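Cellulase CEL9M (Clostridium cellulolyticum, PDB 1IA6) probably catalyses the endohydrolysis of (1->4)-beta-D-glucosidic linkages in cellulose and related beta-glucans. Local coordinates at residues 254-259 against 306-311; 387-392 against 417-422; 63-68 against 204-209. All blocks are in the same frame, centred on the assembly; numbering follows the deposited sequence.

Contact 1 of 3, residues 254-259 against 306-311. With CA (calcium ion), chain B; SO4 (sulfate ion), chain E.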
ATOM      1  N   MET A 254      10.227  -4.291   1.276  1.00  9.11           N
ATOM      2  CA  MET A 254       9.210  -3.411   1.824  1.00  9.16           C
ATOM      3  C   MET A 254       7.821  -4.025   1.663  1.00  8.50           C
ATOM      4  O   MET A 254       7.429  -4.420   0.566  1.00  8.98           O
ATOM      5  CB  MET A 254       9.251  -2.061   1.106  1.00 10.54           C
ATOM      6  CG  MET A 254       8.068  -1.153   1.419  1.00 12.12           C
ATOM      7  SD  MET A 254       8.218   0.433   0.570  1.00 13.79           S
ATOM      8  CE  MET A 254       7.593   0.016  -1.045  1.00 10.89           C
ATOM      9  N   CYS A 255       7.086  -4.109   2.765  1.00  8.33           N
ATOM     10  CA  CYS A 255       5.727  -4.637   2.741  1.00  9.45           C
ATOM     11  C   CYS A 255       5.021  -4.192   4.017  1.00  9.29           C
ATOM     12  O   CYS A 255       5.647  -3.596   4.898  1.00  8.65           O
ATOM     13  CB  CYS A 255       5.724  -6.167   2.606  1.00 10.54           C
ATOM     14  SG  CYS A 255       6.553  -7.080   3.915  1.00 14.10           S
ATOM     15  N   TRP A 256       3.730  -4.480   4.122  1.00  8.66           N
ATOM     16  CA  TRP A 256       2.966  -4.037   5.279  1.00  8.47           C
ATOM     17  C   TRP A 256       3.549  -4.393   6.644  1.00  8.22           C
ATOM     18  O   TRP A 256       3.346  -3.655   7.605  1.00  8.78           O
ATOM     19  CB  TRP A 256       1.508  -4.523   5.193  1.00  9.55           C
ATOM     20  CG  TRP A 256       1.335  -6.007   5.103  1.00 10.90           C
ATOM     21  CD1 TRP A 256       1.229  -6.752   3.964  1.00 13.02           C
ATOM     22  CD2 TRP A 256       1.264  -6.930   6.194  1.00 10.73           C
ATOM     23  NE1 TRP A 256       1.096  -8.085   4.280  1.00 13.39           N
ATOM     24  CE2 TRP A 256       1.116  -8.221   5.643  1.00 10.70           C
ATOM     25  CE3 TRP A 256       1.314  -6.791   7.589  1.00 10.28           C
ATOM     26  CZ2 TRP A 256       1.018  -9.371   6.438  1.00 13.50           C
ATOM     27  CZ3 TRP A 256       1.216  -7.932   8.380  1.00 10.03           C
ATOM     28  CH2 TRP A 256       1.070  -9.206   7.799  1.00 11.26           C
ATOM     29  N   ASP A 257       4.285  -5.498   6.736  1.00  8.79           N
ATOM     30  CA  ASP A 257       4.851  -5.916   8.020  1.00  8.24           C
ATOM     31  C   ASP A 257       6.316  -5.547   8.230  1.00  8.60           C
ATOM     32  O   ASP A 257       6.760  -5.399   9.366  1.00  8.27           O
ATOM     33  CB  ASP A 257       4.699  -7.436   8.185  1.00 10.21           C
ATOM     34  CG  ASP A 257       5.117  -7.923   9.566  1.00 11.35           C
ATOM     35  OD1 ASP A 257       4.690  -7.311  10.565  1.00 12.98           O
ATOM     36  OD2 ASP A 257       5.858  -8.926   9.654  1.00 12.81           O
ATOM     37  N   ASP A 258       7.056  -5.388   7.140  1.00  8.17           N
ATOM     38  CA  ASP A 258       8.482  -5.078   7.225  1.00  9.52           C
ATOM     39  C   ASP A 258       8.854  -3.768   6.538  1.00  8.09           C
ATOM     40  O   ASP A 258       8.880  -3.680   5.311  1.00  7.39           O
ATOM     41  CB  ASP A 258       9.279  -6.248   6.626  1.00 12.45           C
ATOM     42  CG  ASP A 258      10.781  -6.016   6.639  1.00 15.32           C
ATOM     43  OD1 ASP A 258      11.251  -5.095   7.338  1.00 17.32           O
ATOM     44  OD2 ASP A 258      11.492  -6.772   5.949  1.00 21.02           O
ATOM     45  N   MET A 259       9.140  -2.747   7.342  1.00  8.60           N
ATOM     46  CA  MET A 259       9.512  -1.443   6.812  1.00  8.03           C
ATOM     47  C   MET A 259      10.947  -1.071   7.171  1.00  9.02           C
ATOM     48  O   MET A 259      11.317   0.100   7.129  1.00  8.47           O
ATOM     49  CB  MET A 259       8.552  -0.368   7.333  1.00  8.72           C
ATOM     50  CG  MET A 259       7.167  -0.421   6.704  1.00  8.80           C
ATOM     51  SD  MET A 259       7.219  -0.070   4.937  1.00 10.16           S
ATOM     52  CE  MET A 259       7.312   1.725   4.967  1.00 12.35           C
ATOM     53  N   VAL A 306       3.480 -12.501  -5.209  1.00  7.54           N
ATOM     54  CA  VAL A 306       4.841 -12.414  -5.719  1.00  9.18           C
ATOM     55  C   VAL A 306       5.158 -11.124  -6.475  1.00  7.60           C
ATOM     56  O   VAL A 306       6.241 -10.563  -6.305  1.00  9.40           O
ATOM     57  CB  VAL A 306       5.192 -13.645  -6.600  1.00 11.32           C
ATOM     58  CG1 VAL A 306       4.346 -13.664  -7.849  1.00 12.56           C
ATOM     59  CG2 VAL A 306       6.671 -13.625  -6.946  1.00 11.61           C
ATOM     60  N   LEU A 307       4.227 -10.640  -7.295  1.00  7.77           N
ATOM     61  CA  LEU A 307       4.467  -9.406  -8.050  1.00  7.97           C
ATOM     62  C   LEU A 307       4.478  -8.196  -7.121  1.00  8.67           C
ATOM     63  O   LEU A 307       5.171  -7.209  -7.373  1.00  8.55           O
ATOM     64  CB  LEU A 307       3.405  -9.225  -9.138  1.00  8.26           C
ATOM     65  CG  LEU A 307       3.404 -10.337 -10.195  1.00  8.61           C
ATOM     66  CD1 LEU A 307       2.318 -10.064 -11.223  1.00 10.43           C
ATOM     67  CD2 LEU A 307       4.771 -10.409 -10.870  1.00  9.95           C
ATOM     68  N   ARG A 308       3.701  -8.279  -6.048  1.00  7.56           N
ATOM     69  CA  ARG A 308       3.640  -7.214  -5.058  1.00  9.86           C
ATOM     70  C   ARG A 308       5.047  -6.989  -4.492  1.00  8.70           C
ATOM     71  O   ARG A 308       5.486  -5.849  -4.333  1.00  9.27           O
ATOM     72  CB  ARG A 308       2.634  -7.605  -3.957  1.00 10.14           C
ATOM     73  CG  ARG A 308       2.763  -6.893  -2.614  1.00 11.05           C
ATOM     74  CD  ARG A 308       3.702  -7.651  -1.691  1.00 13.15           C
ATOM     75  NE  ARG A 308       3.285  -9.039  -1.473  1.00 12.01           N
ATOM     76  CZ  ARG A 308       2.349  -9.435  -0.612  1.00 13.39           C
ATOM     77  NH1 ARG A 308       1.695  -8.556   0.139  1.00 14.99           N
ATOM     78  NH2 ARG A 308       2.082 -10.728  -0.480  1.00 14.52           N
ATOM     79  N   TYR A 309       5.764  -8.076  -4.212  1.00  7.38           N
ATOM     80  CA  TYR A 309       7.116  -7.964  -3.676  1.00  8.79           C
ATOM     81  C   TYR A 309       8.107  -7.408  -4.693  1.00  8.04           C
ATOM     82  O   TYR A 309       8.936  -6.564  -4.354  1.00  8.59           O
ATOM     83  CB  TYR A 309       7.613  -9.327  -3.179  1.00  9.30           C
ATOM     84  CG  TYR A 309       6.888  -9.830  -1.952  1.00 12.62           C
ATOM     85  CD1 TYR A 309       6.779  -9.034  -0.812  1.00 13.17           C
ATOM     86  CD2 TYR A 309       6.317 -11.104  -1.924  1.00 12.65           C
ATOM     87  CE1 TYR A 309       6.123  -9.490   0.326  1.00 16.48           C
ATOM     88  CE2 TYR A 309       5.657 -11.572  -0.784  1.00 14.72           C
ATOM     89  CZ  TYR A 309       5.564 -10.755   0.335  1.00 17.44           C
ATOM     90  OH  TYR A 309       4.916 -11.195   1.468  1.00 19.76           O
ATOM     91  N   ALA A 310       8.030  -7.881  -5.936  1.00  8.01           N
ATOM     92  CA  ALA A 310       8.943  -7.411  -6.976  1.00  9.74           C
ATOM     93  C   ALA A 310       8.777  -5.912  -7.232  1.00 10.00           C
ATOM     94  O   ALA A 310       9.765  -5.186  -7.401  1.00  9.93           O
ATOM     95  CB  ALA A 310       8.721  -8.199  -8.270  1.00  8.28           C
ATOM     96  N   ALA A 311       7.529  -5.452  -7.256  1.00  8.76           N
ATOM     97  CA  ALA A 311       7.243  -4.037  -7.479  1.00  7.95           C
ATOM     98  C   ALA A 311       7.720  -3.179  -6.306  1.00  8.45           C
ATOM     99  O   ALA A 311       8.273  -2.100  -6.507  1.00  8.84           O
ATOM    100  CB  ALA A 311       5.745  -3.831  -7.697  1.00  8.24           C
TER
HETATM  101 CA    CA B1263       6.573  -3.663  11.071  1.00  6.92          CA
HETATM  102  S   SO4 E1266      -0.279 -11.244   2.458  1.00 30.63           S
HETATM  103  O1  SO4 E1266      -1.685 -11.655   2.253  1.00 28.72           O
HETATM  104  O2  SO4 E1266      -0.156  -9.795   2.212  1.00 24.34           O
HETATM  105  O3  SO4 E1266       0.585 -11.991   1.519  1.00 27.67           O
HETATM  106  O4  SO4 E1266       0.122 -11.558   3.847  1.00 28.45           O
HETATM  107  O   HOH W   1       5.446  -2.779   9.107  1.00 10.25           O
HETATM  108  O   HOH W   2       4.389  -4.614  11.288  1.00  9.24           O
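Trp256 and Arg308 face each other across one sulfate ion, where a loop of the family 9 (alpha/alpha)6 barrel comes up to the first turns of helix 306-323. Their nearest atoms, Trp256 NE1 and Arg308 NH1, are 4.2 Å apart, and sulfate O2 takes a hydrogen bond from each. That from Trp256 NE1 is 3.0 Å long and bent (148°), whereas that from Arg308 NH1 is straighter (168°). Arg308 NH2 donates to O3 at 2.8 Å, so the anion meets two nitrogens of the guanidinium at its edge. With CG anti to the backbone N (chi1 159°), the Arg308 chain then folds at chi2 and chi3, which carries NE over the centre of the Tyr309 ring. Asp414 forms a salt bridge with NH1, while the carbonyls of Trp304 and Gly305 bind NH2 and NE, fixing the group's rotation. The sulfate probably came from the crystallisation liquor. It lies in a region near Glu410, a predicted active-site residue whose side chain is about 7 Å from that of Arg308. Beyond Trp256, the carbonyl O of Asp257 binds calcium at 2.4 Å. Away from the sulfate, Cys255 CB meets the edge of the Tyr309 ring, near its plane, 4.0 Å from CE1.

Contact 2 of 3, residues 387-392 against 417-422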
ATOM      1  N   GLY A 387      -6.620  -1.565 -13.592  1.00  8.19           N
ATOM      2  CA  GLY A 387      -5.469  -1.225 -12.766  1.00  8.61           C
ATOM      3  C   GLY A 387      -5.030  -2.171 -11.661  1.00  7.90           C
ATOM      4  O   GLY A 387      -3.991  -1.948 -11.042  1.00  8.63           O
ATOM      5  N   ALA A 388      -5.787  -3.233 -11.414  1.00  8.26           N
ATOM      6  CA  ALA A 388      -5.427  -4.162 -10.349  1.00 10.22           C
ATOM      7  C   ALA A 388      -4.232  -5.048 -10.684  1.00 10.14           C
ATOM      8  O   ALA A 388      -4.171  -5.648 -11.755  1.00 10.27           O
ATOM      9  CB  ALA A 388      -6.627  -5.045  -9.991  1.00 10.85           C
ATOM     10  N   LEU A 389      -3.281  -5.117  -9.757  1.00  9.49           N
ATOM     11  CA  LEU A 389      -2.116  -5.978  -9.918  1.00  9.25           C
ATOM     12  C   LEU A 389      -2.510  -7.310  -9.275  1.00  9.47           C
ATOM     13  O   LEU A 389      -2.866  -7.351  -8.094  1.00  7.97           O
ATOM     14  CB  LEU A 389      -0.905  -5.389  -9.185  1.00  9.09           C
ATOM     15  CG  LEU A 389       0.380  -6.229  -9.210  1.00 10.65           C
ATOM     16  CD1 LEU A 389       0.951  -6.272 -10.624  1.00 11.52           C
ATOM     17  CD2 LEU A 389       1.399  -5.631  -8.261  1.00  9.57           C
ATOM     18  N   VAL A 390      -2.469  -8.396 -10.040  1.00  7.48           N
ATOM     19  CA  VAL A 390      -2.836  -9.694  -9.480  1.00  9.11           C
ATOM     20  C   VAL A 390      -1.665 -10.351  -8.755  1.00  9.62           C
ATOM     21  O   VAL A 390      -0.526  -9.892  -8.852  1.00  9.64           O
ATOM     22  CB  VAL A 390      -3.362 -10.654 -10.571  1.00  8.47           C
ATOM     23  CG1 VAL A 390      -4.625 -10.081 -11.191  1.00 12.62           C
ATOM     24  CG2 VAL A 390      -2.302 -10.875 -11.633  1.00  8.41           C
ATOM     25  N   GLY A 391      -1.952 -11.424  -8.022  1.00  9.36           N
ATOM     26  CA  GLY A 391      -0.907 -12.121  -7.290  1.00 10.37           C
ATOM     27  C   GLY A 391       0.314 -12.412  -8.141  1.00 10.53           C
ATOM     28  O   GLY A 391       1.436 -12.060  -7.774  1.00 10.19           O
ATOM     29  N   GLY A 392       0.104 -13.057  -9.285  1.00 10.71           N
ATOM     30  CA  GLY A 392       1.223 -13.363 -10.157  1.00 10.99           C
ATOM     31  C   GLY A 392       1.398 -14.844 -10.448  1.00 12.03           C
ATOM     32  O   GLY A 392       0.615 -15.667  -9.981  1.00 13.57           O
ATOM     33  N   ALA A 417      -0.245  -0.363  -4.012  1.00  8.74           N
ATOM     34  CA  ALA A 417       0.486   0.770  -3.450  1.00  8.60           C
ATOM     35  C   ALA A 417       1.904   0.841  -4.021  1.00  9.07           C
ATOM     36  O   ALA A 417       2.339   1.889  -4.498  1.00  7.73           O
ATOM     37  CB  ALA A 417       0.536   0.661  -1.930  1.00  9.94           C
ATOM     38  N   GLY A 418       2.610  -0.287  -3.978  1.00  7.69           N
ATOM     39  CA  GLY A 418       3.967  -0.343  -4.489  1.00  9.44           C
ATOM     40  C   GLY A 418       4.045  -0.212  -6.000  1.00  9.63           C
ATOM     41  O   GLY A 418       5.042   0.281  -6.529  1.00 10.50           O
ATOM     42  N   LEU A 419       3.000  -0.656  -6.694  1.00  8.35           N
ATOM     43  CA  LEU A 419       2.963  -0.576  -8.152  1.00  9.91           C
ATOM     44  C   LEU A 419       2.912   0.878  -8.590  1.00  8.61           C
ATOM     45  O   LEU A 419       3.630   1.285  -9.503  1.00  9.30           O
ATOM     46  CB  LEU A 419       1.742  -1.316  -8.708  1.00 10.64           C
ATOM     47  CG  LEU A 419       1.557  -1.237 -10.231  1.00 11.73           C
ATOM     48  CD1 LEU A 419       2.741  -1.903 -10.933  1.00 12.11           C
ATOM     49  CD2 LEU A 419       0.263  -1.907 -10.633  1.00 11.81           C
ATOM     50  N   VAL A 420       2.055   1.663  -7.946  1.00  8.40           N
ATOM     51  CA  VAL A 420       1.950   3.074  -8.293  1.00  8.88           C
ATOM     52  C   VAL A 420       3.322   3.733  -8.164  1.00  8.91           C
ATOM     53  O   VAL A 420       3.754   4.466  -9.053  1.00 10.52           O
ATOM     54  CB  VAL A 420       0.955   3.813  -7.375  1.00  8.93           C
ATOM     55  CG1 VAL A 420       0.964   5.303  -7.692  1.00  8.66           C
ATOM     56  CG2 VAL A 420      -0.442   3.249  -7.563  1.00  9.25           C
ATOM     57  N   GLY A 421       4.006   3.456  -7.058  1.00  8.58           N
ATOM     58  CA  GLY A 421       5.320   4.033  -6.829  1.00 10.70           C
ATOM     59  C   GLY A 421       6.368   3.676  -7.870  1.00 10.87           C
ATOM     60  O   GLY A 421       7.065   4.555  -8.379  1.00 10.17           O
ATOM     61  N   VAL A 422       6.493   2.391  -8.195  1.00 11.48           N
ATOM     62  CA  VAL A 422       7.487   1.976  -9.177  1.00  9.84           C
ATOM     63  C   VAL A 422       7.172   2.535 -10.565  1.00  9.62           C
ATOM     64  O   VAL A 422       8.082   2.914 -11.304  1.00 10.80           O
ATOM     65  CB  VAL A 422       7.626   0.420  -9.240  1.00  9.96           C
ATOM     66  CG1 VAL A 422       6.421  -0.208  -9.912  1.00  8.20           C
ATOM     67  CG2 VAL A 422       8.914   0.049  -9.972  1.00  9.97           C
TER
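Leu389 and Leu419 adopt nearly the same shape: each has CG anti to its own backbone nitrogen, chi1 177° in both, and chi2 is 68° in Leu389 and 63° in Leu419. Although the shapes match, the closest touch is of a methyl on a methylene, with the branches of Leu389 farther off. Methyl CD2 of Leu419 reaches furthest toward the loop and rests on the CB methylene of Leu389 at 3.9 Å, while the other methyl, CD1, stays 5.3 Å from that same CB. The Leu389 side chain also touches Leu307 of helix 306-323 and Ile340 of helix 327-341. Both residues are buried where, in the (alpha/alpha)6 barrel of family 9, helix 413-429 packs against the irregular segment 387-392. No hydrogen bond joins the two segments, but Asn416, one residue before 417-422, supplies two: its ND2 bonds Gly387 O and its OD1 accepts from Leu389 N. The one amide thus bonds two backbone groups of the loop, a carbonyl O and an N-H, both of buried residues. The carbonyl of Gly387 also lies by the Leu419 methyl, its O 4.3 Å from CD2. Leu419 also touches Ser13 of helix 6-15 and Ile351.

Contact 3 of 3, residues 63-68 against 204-209. With CA (calcium ion), chain B.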
ATOM      1  N   PHE A  63      -8.750  -3.292   7.395  1.00  6.80           N
ATOM      2  CA  PHE A  63      -7.657  -3.703   8.281  1.00  7.93           C
ATOM      3  C   PHE A  63      -6.668  -2.556   8.449  1.00  7.43           C
ATOM      4  O   PHE A  63      -6.095  -2.083   7.476  1.00  8.50           O
ATOM      5  CB  PHE A  63      -6.925  -4.915   7.689  1.00  7.50           C
ATOM      6  CG  PHE A  63      -7.696  -6.206   7.776  1.00  9.73           C
ATOM      7  CD1 PHE A  63      -7.859  -6.853   8.999  1.00 10.29           C
ATOM      8  CD2 PHE A  63      -8.232  -6.788   6.635  1.00 10.68           C
ATOM      9  CE1 PHE A  63      -8.544  -8.067   9.081  1.00 11.56           C
ATOM     10  CE2 PHE A  63      -8.919  -8.004   6.704  1.00 12.47           C
ATOM     11  CZ  PHE A  63      -9.074  -8.643   7.930  1.00 10.34           C
ATOM     12  N   GLY A  64      -6.444  -2.144   9.691  1.00  7.52           N
ATOM     13  CA  GLY A  64      -5.558  -1.023   9.968  1.00  7.47           C
ATOM     14  C   GLY A  64      -4.123  -0.991   9.464  1.00  7.37           C
ATOM     15  O   GLY A  64      -3.664   0.056   8.997  1.00  7.32           O
ATOM     16  N   LEU A  65      -3.398  -2.102   9.548  1.00  6.20           N
ATOM     17  CA  LEU A  65      -2.006  -2.072   9.113  1.00  6.42           C
ATOM     18  C   LEU A  65      -1.853  -1.871   7.610  1.00  6.38           C
ATOM     19  O   LEU A  65      -1.159  -0.949   7.176  1.00  6.54           O
ATOM     20  CB  LEU A  65      -1.257  -3.329   9.581  1.00  7.44           C
ATOM     21  CG  LEU A  65       0.261  -3.330   9.343  1.00  9.01           C
ATOM     22  CD1 LEU A  65       0.876  -1.996   9.767  1.00  8.33           C
ATOM     23  CD2 LEU A  65       0.891  -4.478  10.129  1.00 10.32           C
ATOM     24  N   PRO A  66      -2.482  -2.730   6.791  1.00  7.68           N
ATOM     25  CA  PRO A  66      -2.331  -2.516   5.347  1.00  7.07           C
ATOM     26  C   PRO A  66      -2.990  -1.216   4.879  1.00  7.55           C
ATOM     27  O   PRO A  66      -2.590  -0.647   3.867  1.00  7.38           O
ATOM     28  CB  PRO A  66      -2.969  -3.768   4.733  1.00  7.51           C
ATOM     29  CG  PRO A  66      -3.931  -4.235   5.784  1.00  7.70           C
ATOM     30  CD  PRO A  66      -3.177  -3.999   7.070  1.00  5.99           C
ATOM     31  N   GLN A  67      -4.000  -0.747   5.609  1.00  6.86           N
ATOM     32  CA  GLN A  67      -4.659   0.504   5.234  1.00  7.25           C
ATOM     33  C   GLN A  67      -3.651   1.645   5.403  1.00  6.40           C
ATOM     34  O   GLN A  67      -3.489   2.481   4.512  1.00  5.48           O
ATOM     35  CB  GLN A  67      -5.890   0.749   6.116  1.00  7.24           C
ATOM     36  CG  GLN A  67      -6.757   1.939   5.696  1.00  8.52           C
ATOM     37  CD  GLN A  67      -7.947   1.559   4.810  1.00  9.33           C
ATOM     38  OE1 GLN A  67      -8.746   2.419   4.430  1.00  9.55           O
ATOM     39  NE2 GLN A  67      -8.072   0.274   4.483  1.00  9.05           N
ATOM     40  N   GLY A  68      -2.966   1.664   6.544  1.00  5.28           N
ATOM     41  CA  GLY A  68      -1.980   2.703   6.809  1.00  6.25           C
ATOM     42  C   GLY A  68      -0.753   2.596   5.919  1.00  6.11           C
ATOM     43  O   GLY A  68      -0.250   3.600   5.410  1.00  6.00           O
ATOM     44  N   TYR A 204      -3.693 -10.512   9.187  1.00  9.19           N
ATOM     45  CA  TYR A 204      -2.521  -9.653   9.160  1.00  9.36           C
ATOM     46  C   TYR A 204      -1.783  -9.747  10.482  1.00 10.25           C
ATOM     47  O   TYR A 204      -1.909  -8.883  11.348  1.00 12.46           O
ATOM     48  CB  TYR A 204      -2.934  -8.212   8.859  1.00  9.58           C
ATOM     49  CG  TYR A 204      -3.294  -8.013   7.402  1.00 10.19           C
ATOM     50  CD1 TYR A 204      -2.300  -7.856   6.436  1.00 10.26           C
ATOM     51  CD2 TYR A 204      -4.625  -8.044   6.981  1.00  8.71           C
ATOM     52  CE1 TYR A 204      -2.618  -7.738   5.084  1.00 11.19           C
ATOM     53  CE2 TYR A 204      -4.956  -7.925   5.631  1.00  9.24           C
ATOM     54  CZ  TYR A 204      -3.947  -7.774   4.690  1.00  9.04           C
ATOM     55  OH  TYR A 204      -4.259  -7.658   3.356  1.00  9.12           O
ATOM     56  N   GLN A 205      -1.021 -10.824  10.633  1.00 10.54           N
ATOM     57  CA  GLN A 205      -0.246 -11.056  11.844  1.00 13.78           C
ATOM     58  C   GLN A 205       1.085 -10.316  11.758  1.00 13.08           C
ATOM     59  O   GLN A 205       1.989 -10.725  11.028  1.00 13.32           O
ATOM     60  CB  GLN A 205      -0.019 -12.555  12.024  1.00 16.68           C
ATOM     61  CG  GLN A 205      -1.297 -13.308  12.352  1.00 22.03           C
ATOM     62  CD  GLN A 205      -1.106 -14.808  12.364  1.00 25.11           C
ATOM     63  OE1 GLN A 205      -1.069 -15.451  11.312  1.00 28.49           O
ATOM     64  NE2 GLN A 205      -0.975 -15.374  13.554  1.00 27.89           N
ATOM     65  N   ALA A 206       1.197  -9.225  12.511  1.00 12.81           N
ATOM     66  CA  ALA A 206       2.402  -8.401  12.505  1.00 12.39           C
ATOM     67  C   ALA A 206       3.496  -8.964  13.401  1.00 13.79           C
ATOM     68  O   ALA A 206       3.218  -9.658  14.382  1.00 13.94           O
ATOM     69  CB  ALA A 206       2.058  -6.984  12.929  1.00 10.99           C
ATOM     70  N   THR A 207       4.743  -8.640  13.070  1.00 13.37           N
ATOM     71  CA  THR A 207       5.881  -9.142  13.829  1.00 14.93           C
ATOM     72  C   THR A 207       6.862  -8.073  14.297  1.00 16.31           C
ATOM     73  O   THR A 207       7.746  -8.361  15.103  1.00 18.04           O
ATOM     74  CB  THR A 207       6.684 -10.150  12.993  1.00 16.33           C
ATOM     75  OG1 THR A 207       7.252  -9.482  11.857  1.00 15.09           O
ATOM     76  CG2 THR A 207       5.787 -11.278  12.507  1.00 18.23           C
ATOM     77  N   SER A 208       6.714  -6.846  13.809  1.00 12.76           N
ATOM     78  CA  SER A 208       7.656  -5.794  14.178  1.00 11.69           C
ATOM     79  C   SER A 208       7.040  -4.406  14.215  1.00 10.85           C
ATOM     80  O   SER A 208       6.153  -4.102  13.423  1.00 10.23           O
ATOM     81  CB  SER A 208       8.798  -5.781  13.169  1.00 11.11           C
ATOM     82  OG  SER A 208       8.279  -5.502  11.876  1.00 10.14           O
ATOM     83  N   PHE A 209       7.525  -3.559  15.121  1.00  9.62           N
ATOM     84  CA  PHE A 209       7.021  -2.191  15.199  1.00 10.13           C
ATOM     85  C   PHE A 209       8.149  -1.157  15.236  1.00  9.95           C
ATOM     86  O   PHE A 209       7.924   0.020  14.963  1.00 10.13           O
ATOM     87  CB  PHE A 209       6.084  -2.020  16.405  1.00 11.46           C
ATOM     88  CG  PHE A 209       6.752  -2.206  17.736  1.00 12.43           C
ATOM     89  CD1 PHE A 209       7.532  -1.197  18.287  1.00 14.53           C
ATOM     90  CD2 PHE A 209       6.600  -3.398  18.439  1.00 14.86           C
ATOM     91  CE1 PHE A 209       8.153  -1.370  19.520  1.00 14.54           C
ATOM     92  CE2 PHE A 209       7.218  -3.580  19.674  1.00 14.99           C
ATOM     93  CZ  PHE A 209       7.995  -2.564  20.213  1.00 15.02           C
TER
HETATM   94 CA    CA B1263       6.573  -3.663  11.071  1.00  6.92          CA
HETATM   95  O   HOH W   2       4.389  -4.614  11.288  1.00  9.24           O
HETATM   96  O   HOH W   1       5.446  -2.779   9.107  1.00 10.25           O
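Four residues along from Tyr204, whose ring packs on Phe63 and Pro66, Ser208 binds the calcium ion twice: its carbonyl O lies 2.4 Å from the metal and its OG 2.6 Å. A chi1 of 61° puts OG between the backbone N and the carbonyl carbon, so that both oxygens of the one residue can reach the ion. Two waters, Asp211, Asp212 and the carbonyl of Asp257 complete the site. Thr207 ties 204-209 to the loop of Asp257 by a hydrogen bond from OG1 to OD2.

The packing across the contact is carried mainly by the Tyr204 ring. Pro66 CG sits over the centre of its face, 3.7 Å from the centroid and 10° off the normal, a CH-pi contact made by the pyrrolidine in the first turn of the helix. Phe63 meets the same tyrosine obliquely: the planes are inclined at 56° and the centroids 5.1 Å apart, with Tyr204 CD2 over the phenylalanine face, toward its rim. The closest approach is Phe63 CD2 to Tyr204 CE2 at 3.6 Å. The phenol is held at its end by Asp56, to whose OD2 the Tyr204 OH hydrogen-bonds, and the ring makes an edge-to-face pair with Trp256. Further on, Leu65 CD2 reaches Ala206 CB at 3.9 Å.

This is part of the (alpha/alpha)6 barrel of family 9. Phe63, the last residue of strand 62-63, holds the N-cap position of helix 64-80, Leu65 continues onto Asp153 and Ile154 of helix 152-169, and Phe209 stands at the start of helix 210-224.

Overall arrangement
From the N terminus, contact 3 comes first, joining the start of helix 64-80 to the loop before helix 210-224 and closing a loop of 135 residues. Contact 1 follows, spanning 46 residues between 254-259 and helix 306-323, and contact 2 closes a loop of 24 residues between 387-392 and 417-422 of helix 413-429. They run strictly in series; none nests within or crosses another. Contact 1 is the middle link in space: it shares the calcium ion and two waters with contact 3, whereas Leu307 N reaches Gly391 O of contact 2, probably as a hydrogen bond. Contacts 2 and 3 do not touch, their nearest atoms being about 7 Å apart.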